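Local coordinates for protein probable dipeptidase (Pseudomonas aeruginosa, PDB 3B40) that probably hydrolyses dipeptides as a metal-dependent member of the membrane dipeptidase family, peptidase family M19, at residues Ile262-Leu274 / Ser358-Lys370. The protein carries 11 engineered substitutions. Sequence-based numbering, arbitrary orientation.
Sequences IQVVGFPAYLRPL and SDFNDGGGVDGWK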
ATOM      1  N   ILE A 262      -6.697  -5.347   8.215  1.00 12.60           N
ATOM      2  CA  ILE A 262      -6.263  -5.687   6.857  1.00 12.79           C
ATOM      3  C   ILE A 262      -6.954  -4.722   5.912  1.00 11.70           C
ATOM      4  O   ILE A 262      -8.167  -4.764   5.739  1.00 11.78           O
ATOM      5  CB  ILE A 262      -6.594  -7.154   6.504  1.00 12.70           C
ATOM      6  CG1 ILE A 262      -5.863  -8.085   7.478  1.00 16.16           C
ATOM      7  CG2 ILE A 262      -6.151  -7.492   5.073  1.00 12.85           C
ATOM      8  CD1 ILE A 262      -6.654  -9.260   7.894  1.00 14.97           C
ATOM      9  N   GLN A 263      -6.181  -3.805   5.351  1.00 12.23           N
ATOM     10  CA  GLN A 263      -6.766  -2.782   4.479  1.00 13.01           C
ATOM     11  C   GLN A 263      -6.703  -3.328   3.056  1.00 12.82           C
ATOM     12  O   GLN A 263      -5.653  -3.294   2.419  1.00 13.51           O
ATOM     13  CB  GLN A 263      -6.027  -1.445   4.637  1.00 12.07           C
ATOM     14  CG  GLN A 263      -6.063  -0.883   6.078  1.00 13.51           C
ATOM     15  CD  GLN A 263      -7.250   0.049   6.362  1.00 13.86           C
ATOM     16  OE1 GLN A 263      -7.839  -0.002   7.442  1.00 12.98           O
ATOM     17  NE2 GLN A 263      -7.588   0.902   5.402  1.00  6.54           N
ATOM     18  N   VAL A 264      -7.841  -3.812   2.573  1.00 13.52           N
ATOM     19  CA  VAL A 264      -7.938  -4.534   1.294  1.00 12.80           C
ATOM     20  C   VAL A 264      -7.730  -3.616   0.110  1.00 13.77           C
ATOM     21  O   VAL A 264      -8.447  -2.623  -0.049  1.00 13.86           O
ATOM     22  CB  VAL A 264      -9.310  -5.253   1.143  1.00 13.47           C
ATOM     23  CG1 VAL A 264      -9.419  -5.946  -0.227  1.00 12.23           C
ATOM     24  CG2 VAL A 264      -9.522  -6.280   2.286  1.00 11.67           C
ATOM     25  N   VAL A 265      -6.789  -3.977  -0.754  1.00 12.59           N
ATOM     26  CA  VAL A 265      -6.290  -3.052  -1.746  1.00 12.87           C
ATOM     27  C   VAL A 265      -6.939  -3.246  -3.128  1.00 13.46           C
ATOM     28  O   VAL A 265      -7.014  -4.366  -3.634  1.00 13.51           O
ATOM     29  CB  VAL A 265      -4.728  -3.124  -1.860  1.00 11.94           C
ATOM     30  CG1 VAL A 265      -4.276  -4.479  -2.417  1.00 12.28           C
ATOM     31  CG2 VAL A 265      -4.195  -2.012  -2.722  1.00 12.22           C
ATOM     32  N   GLY A 266      -7.335  -2.129  -3.745  1.00 12.77           N
ATOM     33  CA  GLY A 266      -7.855  -2.127  -5.122  1.00 13.73           C
ATOM     34  C   GLY A 266      -6.747  -2.241  -6.167  1.00 14.63           C
ATOM     35  O   GLY A 266      -6.614  -1.367  -7.043  1.00 14.89           O
ATOM     36  N   PHE A 267      -5.928  -3.286  -6.055  1.00 14.07           N
ATOM     37  CA  PHE A 267      -4.861  -3.518  -7.029  1.00 15.16           C
ATOM     38  C   PHE A 267      -5.293  -4.650  -7.965  1.00 15.15           C
ATOM     39  O   PHE A 267      -5.415  -5.817  -7.532  1.00 14.64           O
ATOM     40  CB  PHE A 267      -3.501  -3.803  -6.368  1.00 15.02           C
ATOM     41  CG  PHE A 267      -2.349  -3.669  -7.318  1.00 14.76           C
ATOM     42  CD1 PHE A 267      -1.589  -2.503  -7.356  1.00 16.66           C
ATOM     43  CD2 PHE A 267      -2.047  -4.689  -8.207  1.00 17.19           C
ATOM     44  CE1 PHE A 267      -0.555  -2.360  -8.255  1.00 16.18           C
ATOM     45  CE2 PHE A 267      -1.000  -4.563  -9.112  1.00 16.77           C
ATOM     46  CZ  PHE A 267      -0.250  -3.392  -9.138  1.00 16.83           C
ATOM     47  N   PRO A 268      -5.636  -4.296  -9.217  1.00 15.48           N
ATOM     48  CA  PRO A 268      -6.366  -5.254 -10.071  1.00 15.39           C
ATOM     49  C   PRO A 268      -5.750  -6.665 -10.142  1.00 15.74           C
ATOM     50  O   PRO A 268      -6.459  -7.657  -9.918  1.00 15.52           O
ATOM     51  CB  PRO A 268      -6.412  -4.567 -11.447  1.00 16.13           C
ATOM     52  CG  PRO A 268      -5.734  -3.291 -11.322  1.00 14.39           C
ATOM     53  CD  PRO A 268      -5.470  -2.988  -9.876  1.00 16.13           C
ATOM     54  N   ALA A 269      -4.451  -6.765 -10.415  1.00 15.04           N
ATOM     55  CA  ALA A 269      -3.806  -8.089 -10.547  1.00 16.10           C
ATOM     56  C   ALA A 269      -3.696  -8.906  -9.262  1.00 15.80           C
ATOM     57  O   ALA A 269      -3.332 -10.093  -9.320  1.00 16.02           O
ATOM     58  CB  ALA A 269      -2.401  -7.971 -11.209  1.00 15.03           C
ATOM     59  N   TYR A 270      -3.981  -8.300  -8.110  1.00 15.84           N
ATOM     60  CA  TYR A 270      -3.962  -9.044  -6.857  1.00 15.17           C
ATOM     61  C   TYR A 270      -5.383  -9.539  -6.562  1.00 15.41           C
ATOM     62  O   TYR A 270      -5.598 -10.276  -5.574  1.00 13.73           O
ATOM     63  CB  TYR A 270      -3.513  -8.206  -5.648  1.00 16.06           C
ATOM     64  CG  TYR A 270      -2.161  -7.480  -5.650  1.00 16.09           C
ATOM     65  CD1 TYR A 270      -1.138  -7.787  -6.551  1.00 14.99           C
ATOM     66  CD2 TYR A 270      -1.919  -6.476  -4.687  1.00 17.53           C
ATOM     67  CE1 TYR A 270       0.087  -7.067  -6.522  1.00 15.87           C
ATOM     68  CE2 TYR A 270      -0.696  -5.769  -4.632  1.00 16.69           C
ATOM     69  CZ  TYR A 270       0.282  -6.062  -5.559  1.00 17.21           C
ATOM     70  OH  TYR A 270       1.462  -5.365  -5.485  1.00 17.25           O
ATOM     71  N   LEU A 271      -6.339  -9.140  -7.413  1.00 14.09           N
ATOM     72  CA  LEU A 271      -7.763  -9.413  -7.196  1.00 14.71           C
ATOM     73  C   LEU A 271      -8.360 -10.362  -8.225  1.00 15.46           C
ATOM     74  O   LEU A 271      -9.300 -11.092  -7.928  1.00 16.25           O
ATOM     75  CB  LEU A 271      -8.574  -8.109  -7.188  1.00 14.35           C
ATOM     76  CG  LEU A 271      -8.275  -7.097  -6.082  1.00 12.48           C
ATOM     77  CD1 LEU A 271      -8.934  -5.740  -6.427  1.00 12.72           C
ATOM     78  CD2 LEU A 271      -8.714  -7.614  -4.705  1.00 14.44           C
ATOM     79  N   ARG A 272      -7.842 -10.301  -9.447  1.00 15.70           N
ATOM     80  CA  ARG A 272      -8.218 -11.226 -10.510  1.00 16.54           C
ATOM     81  C   ARG A 272      -6.970 -11.900 -11.107  1.00 16.15           C
ATOM     82  O   ARG A 272      -6.058 -11.189 -11.533  1.00 16.19           O
ATOM     83  CB  ARG A 272      -8.941 -10.463 -11.612  1.00 15.96           C
ATOM     84  CG  ARG A 272      -9.378 -11.348 -12.765  1.00 19.50           C
ATOM     85  CD  ARG A 272      -9.907 -10.527 -13.929  1.00 17.32           C
ATOM     86  NE  ARG A 272     -11.234 -10.009 -13.655  1.00 21.16           N
ATOM     87  CZ  ARG A 272     -11.900  -9.208 -14.478  1.00 22.32           C
ATOM     88  NH1 ARG A 272     -11.339  -8.850 -15.620  1.00 22.90           N
ATOM     89  NH2 ARG A 272     -13.116  -8.752 -14.152  1.00 23.24           N
ATOM     90  N   PRO A 273      -6.938 -13.255 -11.155  1.00 16.55           N
ATOM     91  CA  PRO A 273      -5.847 -13.990 -11.818  1.00 17.48           C
ATOM     92  C   PRO A 273      -5.747 -13.611 -13.312  1.00 18.15           C
ATOM     93  O   PRO A 273      -6.765 -13.397 -13.945  1.00 19.32           O
ATOM     94  CB  PRO A 273      -6.248 -15.471 -11.678  1.00 17.49           C
ATOM     95  CG  PRO A 273      -7.348 -15.516 -10.670  1.00 18.17           C
ATOM     96  CD  PRO A 273      -7.945 -14.149 -10.546  1.00 16.63           C
ATOM     97  N   LEU A 274      -4.537 -13.517 -13.852  1.00 18.53           N
ATOM     98  CA  LEU A 274      -4.348 -13.127 -15.248  1.00 19.23           C
ATOM     99  C   LEU A 274      -5.096 -14.068 -16.188  1.00 19.90           C
ATOM    100  O   LEU A 274      -5.059 -15.298 -16.017  1.00 20.32           O
ATOM    101  CB  LEU A 274      -2.858 -13.113 -15.610  1.00 18.98           C
ATOM    102  CG  LEU A 274      -1.954 -12.110 -14.869  1.00 19.09           C
ATOM    103  CD1 LEU A 274      -0.488 -12.312 -15.277  1.00 18.73           C
ATOM    104  CD2 LEU A 274      -2.349 -10.658 -15.083  1.00 19.06           C
ATOM    105  N   SER A 358      -6.279   1.873  -1.944  1.00 12.30           N
ATOM    106  CA  SER A 358      -6.248   1.907  -3.420  1.00 13.05           C
ATOM    107  C   SER A 358      -4.967   1.470  -4.118  1.00 13.43           C
ATOM    108  O   SER A 358      -5.005   0.820  -5.192  1.00 13.40           O
ATOM    109  CB  SER A 358      -6.533   3.329  -3.887  1.00 13.06           C
ATOM    110  OG  SER A 358      -5.629   4.259  -3.321  1.00 13.38           O
ATOM    111  N   ASP A 359      -3.847   1.811  -3.499  1.00 13.20           N
ATOM    112  CA  ASP A 359      -2.519   1.777  -4.147  1.00 14.70           C
ATOM    113  C   ASP A 359      -2.501   2.793  -5.295  1.00 13.98           C
ATOM    114  O   ASP A 359      -1.755   2.638  -6.254  1.00 12.85           O
ATOM    115  CB  ASP A 359      -2.146   0.387  -4.647  1.00 15.16           C
ATOM    116  CG  ASP A 359      -0.690  -0.015  -4.280  1.00 18.03           C
ATOM    117  OD1 ASP A 359       0.146   0.853  -3.900  1.00 21.23           O
ATOM    118  OD2 ASP A 359      -0.383  -1.229  -4.396  1.00 21.64           O
ATOM    119  N   PHE A 360      -3.292   3.855  -5.147  1.00 12.84           N
ATOM    120  CA  PHE A 360      -3.311   4.909  -6.150  1.00 13.51           C
ATOM    121  C   PHE A 360      -1.888   5.438  -6.356  1.00 13.13           C
ATOM    122  O   PHE A 360      -1.095   5.485  -5.421  1.00 13.09           O
ATOM    123  CB  PHE A 360      -4.299   6.045  -5.788  1.00 12.35           C
ATOM    124  CG  PHE A 360      -5.780   5.742  -6.102  1.00 12.18           C
ATOM    125  CD1 PHE A 360      -6.151   4.943  -7.190  1.00  9.66           C
ATOM    126  CD2 PHE A 360      -6.785   6.260  -5.286  1.00  8.12           C
ATOM    127  CE1 PHE A 360      -7.485   4.665  -7.457  1.00  9.79           C
ATOM    128  CE2 PHE A 360      -8.122   5.999  -5.546  1.00 10.17           C
ATOM    129  CZ  PHE A 360      -8.478   5.181  -6.625  1.00 11.14           C
ATOM    130  N   ASN A 361      -1.593   5.867  -7.584  1.00 13.92           N
ATOM    131  CA  ASN A 361      -0.262   6.384  -7.992  1.00 14.31           C
ATOM    132  C   ASN A 361       0.883   5.359  -7.925  1.00 14.59           C
ATOM    133  O   ASN A 361       2.027   5.720  -8.147  1.00 14.05           O
ATOM    134  CB  ASN A 361       0.143   7.697  -7.268  1.00 14.16           C
ATOM    135  CG  ASN A 361      -0.762   8.884  -7.604  1.00 15.72           C
ATOM    136  OD1 ASN A 361      -1.329   9.001  -8.717  1.00 16.43           O
ATOM    137  ND2 ASN A 361      -0.907   9.775  -6.640  1.00 11.75           N
ATOM    138  N   ASP A 362       0.587   4.092  -7.630  1.00 15.22           N
ATOM    139  CA  ASP A 362       1.577   3.044  -7.846  1.00 16.56           C
ATOM    140  C   ASP A 362       0.906   1.851  -8.527  1.00 16.50           C
ATOM    141  O   ASP A 362       1.247   0.721  -8.249  1.00 17.10           O
ATOM    142  CB  ASP A 362       2.324   2.666  -6.543  1.00 17.12           C
ATOM    143  CG  ASP A 362       3.647   1.887  -6.800  1.00 20.09           C
ATOM    144  OD1 ASP A 362       4.265   2.021  -7.875  1.00 20.06           O
ATOM    145  OD2 ASP A 362       4.077   1.119  -5.905  1.00 25.32           O
ATOM    146  N   GLY A 363      -0.078   2.117  -9.407  1.00 16.04           N
ATOM    147  CA  GLY A 363      -0.714   1.058 -10.211  1.00 14.86           C
ATOM    148  C   GLY A 363      -2.104   0.588  -9.788  1.00 15.52           C
ATOM    149  O   GLY A 363      -2.726  -0.208 -10.493  1.00 15.50           O
ATOM    150  N   GLY A 364      -2.589   1.077  -8.643  1.00 14.14           N
ATOM    151  CA  GLY A 364      -3.868   0.668  -8.115  1.00 14.04           C
ATOM    152  C   GLY A 364      -5.043   1.410  -8.739  1.00 14.82           C
ATOM    153  O   GLY A 364      -4.872   2.362  -9.507  1.00 14.37           O
ATOM    154  N   GLY A 365      -6.242   1.011  -8.345  1.00 14.93           N
ATOM    155  CA  GLY A 365      -7.460   1.492  -8.981  1.00 16.14           C
ATOM    156  C   GLY A 365      -8.045   0.306  -9.694  1.00 15.97           C
ATOM    157  O   GLY A 365      -7.319  -0.495 -10.302  1.00 16.21           O
ATOM    158  N   VAL A 366      -9.361   0.166  -9.613  1.00 16.34           N
ATOM    159  CA  VAL A 366     -10.049  -0.892 -10.364  1.00 16.68           C
ATOM    160  C   VAL A 366     -11.079  -0.247 -11.315  1.00 18.47           C
ATOM    161  O   VAL A 366     -11.422   0.939 -11.166  1.00 17.96           O
ATOM    162  CB  VAL A 366     -10.754  -1.913  -9.412  1.00 16.68           C
ATOM    163  CG1 VAL A 366      -9.730  -2.658  -8.507  1.00 16.03           C
ATOM    164  CG2 VAL A 366     -11.837  -1.243  -8.589  1.00 14.34           C
ATOM    165  N   ASP A 367     -11.599  -1.030 -12.255  1.00 18.82           N
ATOM    166  CA  ASP A 367     -12.705  -0.570 -13.080  1.00 20.79           C
ATOM    167  C   ASP A 367     -13.850  -0.139 -12.156  1.00 19.77           C
ATOM    168  O   ASP A 367     -14.356  -0.936 -11.381  1.00 20.52           O
ATOM    169  CB  ASP A 367     -13.140  -1.685 -14.046  1.00 21.59           C
ATOM    170  CG  ASP A 367     -14.213  -1.232 -15.029  1.00 26.61           C
ATOM    171  OD1 ASP A 367     -14.316  -0.021 -15.300  1.00 33.12           O
ATOM    172  OD2 ASP A 367     -14.971  -2.093 -15.539  1.00 31.82           O
ATOM    173  N   GLY A 368     -14.233   1.132 -12.231  1.00 19.64           N
ATOM    174  CA  GLY A 368     -15.310   1.681 -11.405  1.00 18.83           C
ATOM    175  C   GLY A 368     -14.777   2.513 -10.245  1.00 18.25           C
ATOM    176  O   GLY A 368     -15.543   3.183  -9.547  1.00 17.59           O
ATOM    177  N   TRP A 369     -13.453   2.466 -10.042  1.00 17.82           N
ATOM    178  CA  TRP A 369     -12.751   3.246  -8.994  1.00 15.90           C
ATOM    179  C   TRP A 369     -11.364   3.609  -9.471  1.00 15.91           C
ATOM    180  O   TRP A 369     -10.404   2.925  -9.161  1.00 15.28           O
ATOM    181  CB  TRP A 369     -12.679   2.474  -7.666  1.00 15.26           C
ATOM    182  CG  TRP A 369     -12.068   3.222  -6.480  1.00 14.60           C
ATOM    183  CD1 TRP A 369     -12.145   4.564  -6.228  1.00 15.10           C
ATOM    184  CD2 TRP A 369     -11.317   2.652  -5.383  1.00 15.36           C
ATOM    185  NE1 TRP A 369     -11.475   4.870  -5.051  1.00 16.39           N
ATOM    186  CE2 TRP A 369     -10.979   3.707  -4.509  1.00 13.62           C
ATOM    187  CE3 TRP A 369     -10.907   1.336  -5.052  1.00 14.26           C
ATOM    188  CZ2 TRP A 369     -10.258   3.501  -3.326  1.00 14.74           C
ATOM    189  CZ3 TRP A 369     -10.206   1.133  -3.879  1.00 15.09           C
ATOM    190  CH2 TRP A 369      -9.875   2.217  -3.026  1.00 14.99           C
ATOM    191  N   LYS A 370     -11.264   4.722 -10.184  1.00 16.17           N
ATOM    192  CA  LYS A 370     -10.062   5.020 -10.917  1.00 16.54           C
ATOM    193  C   LYS A 370      -9.277   6.154 -10.294  1.00 15.48           C
ATOM    194  O   LYS A 370      -8.127   6.395 -10.658  1.00 14.45           O
ATOM    195  CB  LYS A 370     -10.395   5.314 -12.380  1.00 16.88           C
ATOM    196  CG  LYS A 370     -11.035   6.680 -12.645  1.00 19.80           C
ATOM    197  CD  LYS A 370     -11.336   6.824 -14.129  1.00 21.46           C
ATOM    198  CE  LYS A 370     -12.457   7.810 -14.358  1.00 25.51           C
ATOM    199  NZ  LYS A 370     -11.959   9.226 -14.330  1.00 30.32           N
TER
HETATM  200  O   HOH W   1       1.472  -3.142  -3.936  1.00 20.85           O
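Gly266, Phe267 and Val366 bury the most surface of any residues in the contact between 262-274 and 358-370, and they illustrate how, in the TIM-barrel fold of the M19 family, the loops that follow two adjacent strands are joined at the strands' C-terminal ends. Strands 261-265 and 354-357 pair in the sheet; just past them, Gly266 sits at the centre of an inverse gamma turn and offers its carbonyl to the incoming loop. Gly365 N donates to Gly266 O at 2.7 Å, almost in line with the C=O bond (164° at the oxygen). Val366 CG1 lies 3.7 Å from Gly266 O and also reaches Leu271 CD1, the two side chains meeting nearly at right angles.

With CG anti to its backbone N (chi1 -164°), Phe267 brings its ring alongside the type II turn Asp359-Asp362 and Gly363. Phe267 CE1 meets Asp362 O at the ring edge, 3.6 Å away, while CD1 comes within 3.4 Å of Asp359 OD2, ring and carboxylate planes being 59° apart. Tyr270 covers one face of the phenyl ring, and a water bridges Tyr270 OH and Asp359 OD2, donating to the carboxylate oxygen. Nearer the strand, Val265 CG2 packs on Asp359 CB at 3.7 Å.

A single direct hydrogen bond thus links the two backbones here, with Val366 CG1 against the accepting oxygen; the carboxylate, tied through water to Tyr270 OH, meets the phenyl ring through C-H contacts.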